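Local coordinates for protein Udp-n-acetylglucosamine pyrophosphorylase (Trypanosoma brucei, PDB 4BQH) that probably transfers the uridylyl group of UTP to N-acetylglucosamine 1-phosphate, giving UDP-N-acetylglucosamine and diphosphate, and is targeted by an allosteric inhibitor, at residues Val49-Phe54 and Ser212-Asp217; Asn55-Glu60 and Thr378-Ala383; Ala382-Ile387 and Met395-Glu400. One frame throughout, in Å; residues are numbered along the deposited sequence.

How the contacts relate
All three contacts lie on one side of the chain's centre and pack around helix 51-64. Contact 1 is the buried one: the first turn of that helix meets strand 213-214 through aromatic and aliphatic side chains, with no direct hydrogen bond between the segments. Contact 2 uses the next turns of the same helix and is partly buried, with a valine against a tyrosine inside and a carboxylate gripped further out. Contact 3 is the hairpin 381-387/394-400, held by backbone bonds, with lysines and an arginine along its outer parts; it shares Ala382 and Ala383 with contact 2. Contacts 1 and 2 both touch the inhibitor, while the side chain of Leu399 in contact 3 stands about 7 Å from it.

Contact 1 of 3, residues Val49-Phe54 and Ser212-Asp217; sequences VDFRHF and SVPCYD. With 9VU ((3S)-3-[2-(1,3-benzodioxol-5-yl)-2-oxidanylidene-ethyl]-4-bromanyl-5-methyl-3-oxidanyl-1H-indol-2-one), chain C.
Phe54 does most of the work here, reaching from the first turn of helix 51-64 to Val213 and Tyr216. Its CB sits 3.3 Å from Tyr216 OH, the two side chains crossing at about a right angle, and CG is also near that hydroxyl. Further out, CD1 and CE1 meet Val213 CG1, CE1 at 3.7 Å, while CD2 and CE2 meet 9VU OAN, which lies at the ring edge near its plane, 3.3 Å from CE2. CZ comes close to CAM and CAQ of the ligand. Val213 divides its branches likewise: CG1, anti to the backbone N (chi1 174°), goes to Phe54, and CG2 to the benzodioxole, 3.6 Å from CAS. Beside this, Phe51 CE1 touches Pro214 CG at 3.9 Å. A water bridges the segments, donating to Phe51 O and accepting from Tyr216 OH in the plane of the tyrosine ring. Asp50 is the N-cap: its OD1 takes the His53 N-H almost straight (171°), from above the carboxylate plane. Its own backbone N donates to 9VU OAN at 2.8 Å. This is a capped helix start whose first turn, backed by strand 213-214, forms one wall of the allosteric inhibitor's pocket.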
loop_
_atom_site.group_PDB
_atom_site.type_symbol
_atom_site.label_atom_id
_atom_site.label_comp_id
_atom_site.label_asym_id
_atom_site.label_seq_id
_atom_site.Cartn_x
_atom_site.Cartn_y
_atom_site.Cartn_z
ATOM N N VAL A 49 10.839 4.534 18.713
ATOM C CA VAL A 49 10.172 5.822 18.961
ATOM C C VAL A 49 11.002 6.681 19.906
ATOM O O VAL A 49 11.423 6.230 20.986
ATOM C CB VAL A 49 8.747 5.630 19.549
ATOM C CG1 VAL A 49 8.205 6.936 20.148
ATOM C CG2 VAL A 49 7.799 5.041 18.497
ATOM N N ASP A 50 11.224 7.926 19.495
ATOM C CA ASP A 50 11.993 8.884 20.274
ATOM C C ASP A 50 10.994 9.762 21.032
ATOM O O ASP A 50 10.338 10.621 20.452
ATOM C CB ASP A 50 12.873 9.699 19.309
ATOM C CG ASP A 50 13.753 10.740 20.001
ATOM O OD1 ASP A 50 13.465 11.208 21.109
ATOM O OD2 ASP A 50 14.752 11.124 19.373
ATOM N N PHE A 51 10.847 9.496 22.329
ATOM C CA PHE A 51 9.795 10.147 23.114
ATOM C C PHE A 51 9.995 11.649 23.232
ATOM O O PHE A 51 9.029 12.407 23.126
ATOM C CB PHE A 51 9.622 9.446 24.483
ATOM C CG PHE A 51 8.986 8.092 24.374
ATOM C CD1 PHE A 51 7.596 7.968 24.279
ATOM C CD2 PHE A 51 9.761 6.934 24.323
ATOM C CE1 PHE A 51 7.008 6.719 24.141
ATOM C CE2 PHE A 51 9.176 5.682 24.192
ATOM C CZ PHE A 51 7.801 5.568 24.111
ATOM N N ARG A 52 11.243 12.111 23.396
ATOM C CA ARG A 52 11.484 13.561 23.405
ATOM C C ARG A 52 11.078 14.219 22.090
ATOM O O ARG A 52 10.435 15.268 22.080
ATOM C CB ARG A 52 12.961 13.877 23.634
ATOM C CG ARG A 52 13.400 13.741 25.070
ATOM C CD ARG A 52 14.867 14.138 25.223
ATOM N NE ARG A 52 15.077 15.567 24.980
ATOM C CZ ARG A 52 14.875 16.539 25.869
ATOM N NH1 ARG A 52 14.435 16.265 27.093
ATOM N NH2 ARG A 52 15.115 17.805 25.532
ATOM N N HIS A 53 11.467 13.591 20.983
ATOM C CA HIS A 53 11.093 14.073 19.666
ATOM C C HIS A 53 9.588 14.176 19.555
ATOM O O HIS A 53 9.060 15.145 19.023
ATOM C CB HIS A 53 11.664 13.154 18.580
ATOM C CG HIS A 53 11.130 13.455 17.214
ATOM N ND1 HIS A 53 11.326 14.650 16.606
ATOM C CD2 HIS A 53 10.350 12.693 16.353
ATOM C CE1 HIS A 53 10.709 14.641 15.406
ATOM N NE2 HIS A 53 10.132 13.438 15.242
ATOM N N PHE A 54 8.864 13.185 20.064
ATOM C CA PHE A 54 7.400 13.252 19.962
ATOM C C PHE A 54 6.708 14.349 20.776
ATOM O O PHE A 54 5.609 14.787 20.408
ATOM C CB PHE A 54 6.768 11.878 20.155
ATOM C CG PHE A 54 6.602 11.132 18.851
ATOM C CD1 PHE A 54 5.525 11.439 18.000
ATOM C CD2 PHE A 54 7.550 10.191 18.438
ATOM C CE1 PHE A 54 5.370 10.781 16.781
ATOM C CE2 PHE A 54 7.399 9.522 17.211
ATOM C CZ PHE A 54 6.319 9.836 16.377
ATOM N N SER A 212 3.697 1.894 16.680
ATOM C CA SER A 212 2.549 2.729 16.957
ATOM C C SER A 212 3.033 4.085 17.498
ATOM O O SER A 212 4.226 4.288 17.764
ATOM C CB SER A 212 1.646 2.032 17.957
ATOM O OG SER A 212 2.349 1.799 19.172
ATOM N N VAL A 213 2.108 5.031 17.638
ATOM C CA VAL A 213 2.452 6.391 18.065
ATOM C C VAL A 213 1.631 6.697 19.328
ATOM O O VAL A 213 0.427 6.427 19.350
ATOM C CB VAL A 213 2.093 7.402 16.954
ATOM C CG1 VAL A 213 2.305 8.843 17.421
ATOM C CG2 VAL A 213 2.977 7.152 15.730
ATOM N N PRO A 214 2.270 7.234 20.379
ATOM C CA PRO A 214 1.485 7.512 21.631
ATOM C C PRO A 214 0.354 8.526 21.424
ATOM O O PRO A 214 0.421 9.350 20.479
ATOM C CB PRO A 214 2.519 8.135 22.567
ATOM C CG PRO A 214 3.857 7.710 22.021
ATOM C CD PRO A 214 3.680 7.632 20.522
ATOM N N CYS A 215 -0.672 8.463 22.277
ATOM C CA CYS A 215 -1.707 9.492 22.332
ATOM C C CYS A 215 -1.506 10.381 23.556
ATOM O O CYS A 215 -1.038 9.908 24.600
ATOM C CB CYS A 215 -3.091 8.887 22.440
ATOM S SG CYS A 215 -3.249 7.289 21.638
ATOM N N TYR A 216 -1.886 11.648 23.420
ATOM C CA TYR A 216 -1.513 12.687 24.388
ATOM C C TYR A 216 -2.684 13.474 24.960
ATOM O O TYR A 216 -3.642 13.755 24.257
ATOM C CB TYR A 216 -0.560 13.671 23.689
ATOM C CG TYR A 216 0.759 13.046 23.310
ATOM C CD1 TYR A 216 0.910 12.344 22.105
ATOM C CD2 TYR A 216 1.861 13.147 24.166
ATOM C CE1 TYR A 216 2.128 11.766 21.778
ATOM C CE2 TYR A 216 3.071 12.582 23.852
ATOM C CZ TYR A 216 3.195 11.887 22.663
ATOM O OH TYR A 216 4.378 11.320 22.363
ATOM N N ASP A 217 -2.575 13.849 26.231
ATOM C CA ASP A 217 -3.448 14.875 26.796
ATOM C C ASP A 217 -3.080 16.225 26.178
ATOM O O ASP A 217 -1.920 16.597 26.176
ATOM C CB ASP A 217 -3.284 14.938 28.315
ATOM C CG ASP A 217 -4.195 15.976 28.946
ATOM O OD1 ASP A 217 -5.426 15.786 28.918
ATOM O OD2 ASP A 217 -3.677 16.981 29.469
HETATM O OAN 9VU C . 10.543 8.721 16.868
HETATM C CAH 9VU C . 11.118 8.258 15.864
HETATM N NAG 9VU C . 12.111 7.366 15.918
HETATM C CAC 9VU C . 12.533 7.102 14.651
HETATM C CAB 9VU C . 13.516 6.290 14.250
HETATM C CAA 9VU C . 13.871 6.134 12.901
HETATM C CAF 9VU C . 13.162 6.883 11.954
HETATM C CAJ 9VU C . 13.490 6.762 10.560
HETATM C CAE 9VU C . 12.134 7.728 12.427
HETATM BR BRA 9VU C . 11.153 8.676 11.105
HETATM C CAD 9VU C . 11.823 7.836 13.749
HETATM C CAI 9VU C . 10.878 8.615 14.508
HETATM O OAL 9VU C . 11.198 10.004 14.403
HETATM C CAM 9VU C . 9.398 8.522 14.047
HETATM C CAO 9VU C . 8.765 7.134 14.271
HETATM O OAP 9VU C . 9.403 6.305 14.937
HETATM C CAQ 9VU C . 7.459 6.899 13.747
HETATM C CAV 9VU C . 6.866 7.728 12.792
HETATM C CAU 9VU C . 5.629 7.493 12.321
HETATM O OAY 9VU C . 4.922 8.194 11.387
HETATM C CAX 9VU C . 3.552 7.746 11.583
HETATM O OAW 9VU C . 3.710 6.413 12.083
HETATM C CAT 9VU C . 4.919 6.438 12.723
HETATM C CAS 9VU C . 5.428 5.585 13.627
HETATM C CAR 9VU C . 6.706 5.788 14.148
HETATM O O HOH W 1 6.452 11.798 24.046
#

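Contact 2 of 3, residues Asn55-Glu60 and Thr378-Ala383; sequences NDVLRE and TQYHAA. With 9VU ((3S)-3-[2-(1,3-benzodioxol-5-yl)-2-oxidanylidene-ethyl]-4-bromanyl-5-methyl-3-oxidanyl-1H-indol-2-one), chain C.
Glu60 and Thr378 meet through a short hydrogen bond, Thr378 OG1 donating to Glu60 OE1 at 2.7 Å. The hydroxyl approaches from well above the carboxylate plane, 62° out of it, and the two side chains cross at about a right angle. Thr378 carries OG1 between its backbone N and carbonyl carbon (chi1 51°), and CG2, anti to the carbonyl carbon, is left to pack on Asp56 CB. The second carboxylate oxygen has two donors. A water gives a hydrogen bond to Glu60 OE2 at 3.0 Å, and Gln379 NE2 adds a long, weak one at 3.4 Å; the same water weakly accepts from NE2, which closes a small triangle. The amide and carboxylate planes are well out of parallel. The other end of that amide is held elsewhere, OE1 accepting from Arg408.

Deeper in, the chemistry turns apolar. Val57 CG1 stands over one face of the Tyr380 ring, offset toward the rim and closest to CD1 at 3.4 Å. It is a CH-pi contact, 3.7 Å from the centroid and 26° off the normal. The tyrosine's far end belongs to the inhibitor site, with Tyr380 OH 3.3 Å from 9VU CAV. The backbone between these side chains makes an inverse gamma turn centred on Gln379, with weak bonds from Tyr380 N to Thr378 O and to Ser61 OG, the latter itself bonded to Val57 O.

Each carboxylate oxygen of Glu60 thus has at least one donor and no basic group of these segments as partner. Its negative charge is probably stabilised by a hydroxyl, a water and an amide, while Val57 covers one face of the Tyr380 ring, whose hydroxyl end reaches the inhibitor.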
loop_
_atom_site.group_PDB
_atom_site.type_symbol
_atom_site.label_atom_id
_atom_site.label_comp_id
_atom_site.label_asym_id
_atom_site.label_seq_id
_atom_site.Cartn_x
_atom_site.Cartn_y
_atom_site.Cartn_z
ATOM N N ASN A 55 7.339 14.805 21.864
ATOM C CA ASN A 55 6.848 16.033 22.510
ATOM C C ASN A 55 6.875 17.224 21.549
ATOM O O ASN A 55 5.929 18.015 21.499
ATOM C CB ASN A 55 7.658 16.360 23.767
ATOM C CG ASN A 55 7.604 15.253 24.806
ATOM O OD1 ASN A 55 6.585 14.558 24.972
ATOM N ND2 ASN A 55 8.712 15.094 25.528
ATOM N N ASP A 56 7.949 17.342 20.765
ATOM C CA ASP A 56 8.035 18.413 19.758
ATOM C C ASP A 56 7.008 18.210 18.659
ATOM O O ASP A 56 6.442 19.172 18.155
ATOM C CB ASP A 56 9.421 18.419 19.102
ATOM C CG ASP A 56 10.507 18.896 20.033
ATOM O OD1 ASP A 56 10.194 19.609 21.008
ATOM O OD2 ASP A 56 11.689 18.558 19.793
ATOM N N VAL A 57 6.794 16.949 18.288
ATOM C CA VAL A 57 5.807 16.623 17.264
ATOM C C VAL A 57 4.432 17.079 17.752
ATOM O O VAL A 57 3.682 17.746 17.022
ATOM C CB VAL A 57 5.804 15.107 16.961
ATOM C CG1 VAL A 57 4.643 14.756 16.032
ATOM C CG2 VAL A 57 7.133 14.691 16.329
ATOM N N LEU A 58 4.100 16.746 18.997
ATOM C CA LEU A 58 2.779 17.113 19.519
ATOM C C LEU A 58 2.617 18.623 19.507
ATOM O O LEU A 58 1.601 19.153 19.049
ATOM C CB LEU A 58 2.582 16.613 20.950
ATOM C CG LEU A 58 1.255 17.033 21.615
ATOM C CD1 LEU A 58 0.084 16.343 20.919
ATOM C CD2 LEU A 58 1.305 16.663 23.097
ATOM N N ARG A 59 3.641 19.321 19.984
ATOM C CA ARG A 59 3.553 20.765 20.112
ATOM C C ARG A 59 3.307 21.438 18.759
ATOM O O ARG A 59 2.399 22.279 18.629
ATOM C CB ARG A 59 4.828 21.297 20.739
ATOM C CG ARG A 59 4.749 22.756 21.125
ATOM C CD ARG A 59 6.098 23.191 21.632
ATOM N NE ARG A 59 6.118 24.600 22.000
ATOM C CZ ARG A 59 7.156 25.160 22.606
ATOM N NH1 ARG A 59 8.221 24.417 22.878
ATOM N NH2 ARG A 59 7.124 26.446 22.930
ATOM N N GLU A 60 4.104 21.060 17.762
ATOM C CA GLU A 60 4.016 21.646 16.434
ATOM C C GLU A 60 2.732 21.242 15.728
ATOM O O GLU A 60 2.045 22.086 15.125
ATOM C CB GLU A 60 5.224 21.271 15.572
ATOM C CG GLU A 60 5.014 21.633 14.102
ATOM C CD GLU A 60 6.156 22.409 13.466
ATOM O OE1 GLU A 60 7.303 22.308 13.940
ATOM O OE2 GLU A 60 5.909 23.115 12.463
ATOM N N THR A 378 8.357 17.377 12.156
ATOM C CA THR A 378 7.413 17.554 13.257
ATOM C C THR A 378 6.011 17.921 12.827
ATOM O O THR A 378 5.160 18.111 13.693
ATOM C CB THR A 378 7.891 18.644 14.246
ATOM O OG1 THR A 378 8.206 19.812 13.499
ATOM C CG2 THR A 378 9.123 18.183 15.010
ATOM N N GLN A 379 5.766 17.986 11.517
ATOM C CA GLN A 379 4.450 18.392 10.973
ATOM C C GLN A 379 3.493 17.223 10.773
ATOM O O GLN A 379 3.066 16.909 9.650
ATOM C CB GLN A 379 4.651 19.217 9.693
ATOM C CG GLN A 379 5.468 20.469 9.988
ATOM C CD GLN A 379 5.494 21.469 8.845
ATOM O OE1 GLN A 379 5.068 21.174 7.721
ATOM N NE2 GLN A 379 6.000 22.669 9.127
ATOM N N TYR A 380 3.129 16.588 11.882
ATOM C CA TYR A 380 2.170 15.481 11.812
ATOM C C TYR A 380 0.751 16.029 11.804
ATOM O O TYR A 380 0.528 17.239 12.000
ATOM C CB TYR A 380 2.358 14.529 13.012
ATOM C CG TYR A 380 3.548 13.588 12.954
ATOM C CD1 TYR A 380 4.849 14.065 12.729
ATOM C CD2 TYR A 380 3.385 12.222 13.189
ATOM C CE1 TYR A 380 5.947 13.208 12.732
ATOM C CE2 TYR A 380 4.470 11.359 13.172
ATOM C CZ TYR A 380 5.748 11.855 12.952
ATOM O OH TYR A 380 6.833 11.017 12.956
ATOM N N HIS A 381 -0.206 15.130 11.582
ATOM C CA HIS A 381 -1.618 15.469 11.566
ATOM C C HIS A 381 -2.222 15.113 12.904
ATOM O O HIS A 381 -2.268 13.934 13.284
ATOM C CB HIS A 381 -2.305 14.683 10.458
ATOM C CG HIS A 381 -1.814 15.025 9.079
ATOM N ND1 HIS A 381 -0.663 14.520 8.564
ATOM C CD2 HIS A 381 -2.368 15.826 8.091
ATOM C CE1 HIS A 381 -0.480 14.992 7.318
ATOM N NE2 HIS A 381 -1.524 15.792 7.019
ATOM N N ALA A 382 -2.666 16.127 13.646
ATOM C CA ALA A 382 -3.207 15.922 14.994
ATOM C C ALA A 382 -4.726 15.888 14.926
ATOM O O ALA A 382 -5.352 16.668 14.175
ATOM C CB ALA A 382 -2.761 17.056 15.911
ATOM N N ALA A 383 -5.335 14.994 15.685
ATOM C CA ALA A 383 -6.787 14.928 15.763
ATOM C C ALA A 383 -7.193 14.719 17.221
ATOM O O ALA A 383 -6.530 13.986 17.937
ATOM C CB ALA A 383 -7.328 13.789 14.893
HETATM O OAN 9VU C . 10.543 8.721 16.868
HETATM C CAH 9VU C . 11.118 8.258 15.864
HETATM N NAG 9VU C . 12.111 7.366 15.918
HETATM C CAC 9VU C . 12.533 7.102 14.651
HETATM C CAB 9VU C . 13.516 6.290 14.250
HETATM C CAA 9VU C . 13.871 6.134 12.901
HETATM C CAF 9VU C . 13.162 6.883 11.954
HETATM C CAJ 9VU C . 13.490 6.762 10.560
HETATM C CAE 9VU C . 12.134 7.728 12.427
HETATM BR BRA 9VU C . 11.153 8.676 11.105
HETATM C CAD 9VU C . 11.823 7.836 13.749
HETATM C CAI 9VU C . 10.878 8.615 14.508
HETATM O OAL 9VU C . 11.198 10.004 14.403
HETATM C CAM 9VU C . 9.398 8.522 14.047
HETATM C CAO 9VU C . 8.765 7.134 14.271
HETATM O OAP 9VU C . 9.403 6.305 14.937
HETATM C CAQ 9VU C . 7.459 6.899 13.747
HETATM C CAV 9VU C . 6.866 7.728 12.792
HETATM C CAU 9VU C . 5.629 7.493 12.321
HETATM O OAY 9VU C . 4.922 8.194 11.387
HETATM C CAX 9VU C . 3.552 7.746 11.583
HETATM O OAW 9VU C . 3.710 6.413 12.083
HETATM C CAT 9VU C . 4.919 6.438 12.723
HETATM C CAS 9VU C . 5.428 5.585 13.627
HETATM C CAR 9VU C . 6.706 5.788 14.148
HETATM O O HOH W 2 8.174 22.135 10.820
#

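Contact 3 of 3, residues Ala382-Ile387 and Met395-Glu400; sequences AARKKI and MGIKLE
Lys398, Met395 and Lys385 lose the most surface as strands 382-387 and 395-400 pair. Lys398 faces Ala383 in a hydrogen-bonded antiparallel pair: its N donates to Ala383 O at 2.9 Å and its O accepts from Ala383 N at 3.0 Å. The Lys398 side chain runs out extended over the neighbouring strand, CD 4.0 Å from Lys385 CG and CE 4.1 Å from Ile387 CG1. Lys385 crosses it at about a right angle and bends at chi2 (-86°), and Lys385 NZ and Lys398 NZ stay 6.9 Å apart. The Lys385 backbone forms the next such pair with Gly396, where the lack of a side chain lets Ile387 CD1 lie against Gly396 CA at 3.8 Å.

On the face carrying Ala382, Arg384 and Ile397, Met395 folds back on the hairpin. Bends at chi2 and chi3 lay Met395 SD 3.9 Å from Lys386 CB and bring its CE to Lys385 O at 3.6 Å. Ile397 CD1 meets Arg384 CG, the two side chains lying side by side and pointing the same way, and the guanidinium goes on to a salt bridge with Glu218. Ala382 CB fits between Ile397 and Leu399, on the side packed by helix 51-64.

Between the strands the hydrogen bonds are all from backbone, and the lysines meet across them through methylenes; their like charges would probably favour keeping the ammonium groups apart.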
loop_
_atom_site.group_PDB
_atom_site.type_symbol
_atom_site.label_atom_id
_atom_site.label_comp_id
_atom_site.label_asym_id
_atom_site.label_seq_id
_atom_site.Cartn_x
_atom_site.Cartn_y
_atom_site.Cartn_z
ATOM N N ALA A 382 -2.666 16.127 13.646
ATOM C CA ALA A 382 -3.207 15.922 14.994
ATOM C C ALA A 382 -4.726 15.888 14.926
ATOM O O ALA A 382 -5.352 16.668 14.175
ATOM C CB ALA A 382 -2.761 17.056 15.911
ATOM N N ALA A 383 -5.335 14.994 15.685
ATOM C CA ALA A 383 -6.787 14.928 15.763
ATOM C C ALA A 383 -7.193 14.719 17.221
ATOM O O ALA A 383 -6.530 13.986 17.937
ATOM C CB ALA A 383 -7.328 13.789 14.893
ATOM N N ARG A 384 -8.263 15.393 17.647
ATOM C CA ARG A 384 -8.845 15.189 18.978
ATOM C C ARG A 384 -9.816 14.042 18.900
ATOM O O ARG A 384 -10.672 14.009 18.015
ATOM C CB ARG A 384 -9.600 16.441 19.471
ATOM C CG ARG A 384 -8.770 17.697 19.596
ATOM C CD ARG A 384 -9.176 18.748 18.561
ATOM N NE ARG A 384 -8.123 19.758 18.386
ATOM C CZ ARG A 384 -8.063 20.924 19.029
ATOM N NH1 ARG A 384 -9.010 21.274 19.898
ATOM N NH2 ARG A 384 -7.050 21.748 18.794
ATOM N N LYS A 385 -9.687 13.098 19.827
ATOM C CA LYS A 385 -10.440 11.857 19.793
ATOM C C LYS A 385 -10.869 11.491 21.203
ATOM O O LYS A 385 -10.189 11.827 22.167
ATOM C CB LYS A 385 -9.570 10.723 19.248
ATOM C CG LYS A 385 -9.096 10.872 17.817
ATOM C CD LYS A 385 -10.135 10.339 16.844
ATOM C CE LYS A 385 -9.743 10.655 15.411
ATOM N NZ LYS A 385 -10.941 10.592 14.527
ATOM N N LYS A 386 -12.011 10.820 21.324
ATOM C CA LYS A 386 -12.428 10.294 22.613
ATOM C C LYS A 386 -11.753 8.946 22.769
ATOM O O LYS A 386 -11.937 8.068 21.950
ATOM C CB LYS A 386 -13.946 10.136 22.651
ATOM C CG LYS A 386 -14.541 10.016 24.048
ATOM C CD LYS A 386 -16.005 9.617 23.905
ATOM C CE LYS A 386 -16.795 9.782 25.189
ATOM N NZ LYS A 386 -18.220 9.431 24.930
ATOM N N ILE A 387 -10.969 8.770 23.824
ATOM C CA ILE A 387 -10.132 7.587 23.930
ATOM C C ILE A 387 -10.573 6.731 25.117
ATOM O O ILE A 387 -10.551 7.210 26.219
ATOM C CB ILE A 387 -8.671 8.019 24.133
ATOM C CG1 ILE A 387 -8.168 8.733 22.875
ATOM C CG2 ILE A 387 -7.798 6.812 24.473
ATOM C CD1 ILE A 387 -6.807 9.350 23.083
ATOM N N MET A 395 -10.532 12.676 26.586
ATOM C CA MET A 395 -10.234 13.342 25.326
ATOM C C MET A 395 -8.718 13.374 25.187
ATOM O O MET A 395 -8.021 13.691 26.145
ATOM C CB MET A 395 -10.796 14.775 25.328
ATOM C CG MET A 395 -12.324 14.858 25.266
ATOM S SD MET A 395 -13.099 13.702 24.109
ATOM C CE MET A 395 -12.690 14.415 22.513
ATOM N N GLY A 396 -8.207 13.011 24.011
ATOM C CA GLY A 396 -6.756 13.032 23.794
ATOM C C GLY A 396 -6.429 13.368 22.356
ATOM O O GLY A 396 -7.326 13.506 21.528
ATOM N N ILE A 397 -5.136 13.466 22.073
ATOM C CA ILE A 397 -4.661 13.841 20.730
ATOM C C ILE A 397 -3.983 12.622 20.117
ATOM O O ILE A 397 -3.093 12.038 20.737
ATOM C CB ILE A 397 -3.665 15.018 20.779
ATOM C CG1 ILE A 397 -4.301 16.260 21.447
ATOM C CG2 ILE A 397 -3.153 15.341 19.360
ATOM C CD1 ILE A 397 -5.519 16.803 20.711
ATOM N N LYS A 398 -4.411 12.253 18.910
ATOM C CA LYS A 398 -3.739 11.199 18.122
ATOM C C LYS A 398 -2.957 11.863 17.000
ATOM O O LYS A 398 -3.361 12.907 16.489
ATOM C CB LYS A 398 -4.752 10.183 17.596
ATOM C CG LYS A 398 -5.441 9.411 18.714
ATOM C CD LYS A 398 -6.155 8.171 18.163
ATOM C CE LYS A 398 -6.782 7.333 19.279
ATOM N NZ LYS A 398 -7.593 6.210 18.698
ATOM N N LEU A 399 -1.801 11.303 16.665
ATOM C CA LEU A 399 -0.912 11.935 15.695
ATOM C C LEU A 399 -0.675 10.979 14.559
ATOM O O LEU A 399 -0.402 9.815 14.797
ATOM C CB LEU A 399 0.430 12.256 16.355
ATOM C CG LEU A 399 0.343 13.308 17.464
ATOM C CD1 LEU A 399 1.653 13.302 18.250
ATOM C CD2 LEU A 399 0.080 14.693 16.887
ATOM N N GLU A 400 -0.748 11.465 13.323
ATOM C CA GLU A 400 -0.523 10.575 12.176
ATOM C C GLU A 400 0.420 11.224 11.179
ATOM O O GLU A 400 0.463 12.444 11.063
ATOM C CB GLU A 400 -1.862 10.222 11.482
ATOM C CG GLU A 400 -2.768 9.326 12.340
ATOM C CD GLU A 400 -4.123 9.007 11.697
ATOM O OE1 GLU A 400 -4.535 9.683 10.733
ATOM O OE2 GLU A 400 -4.809 8.079 12.183
#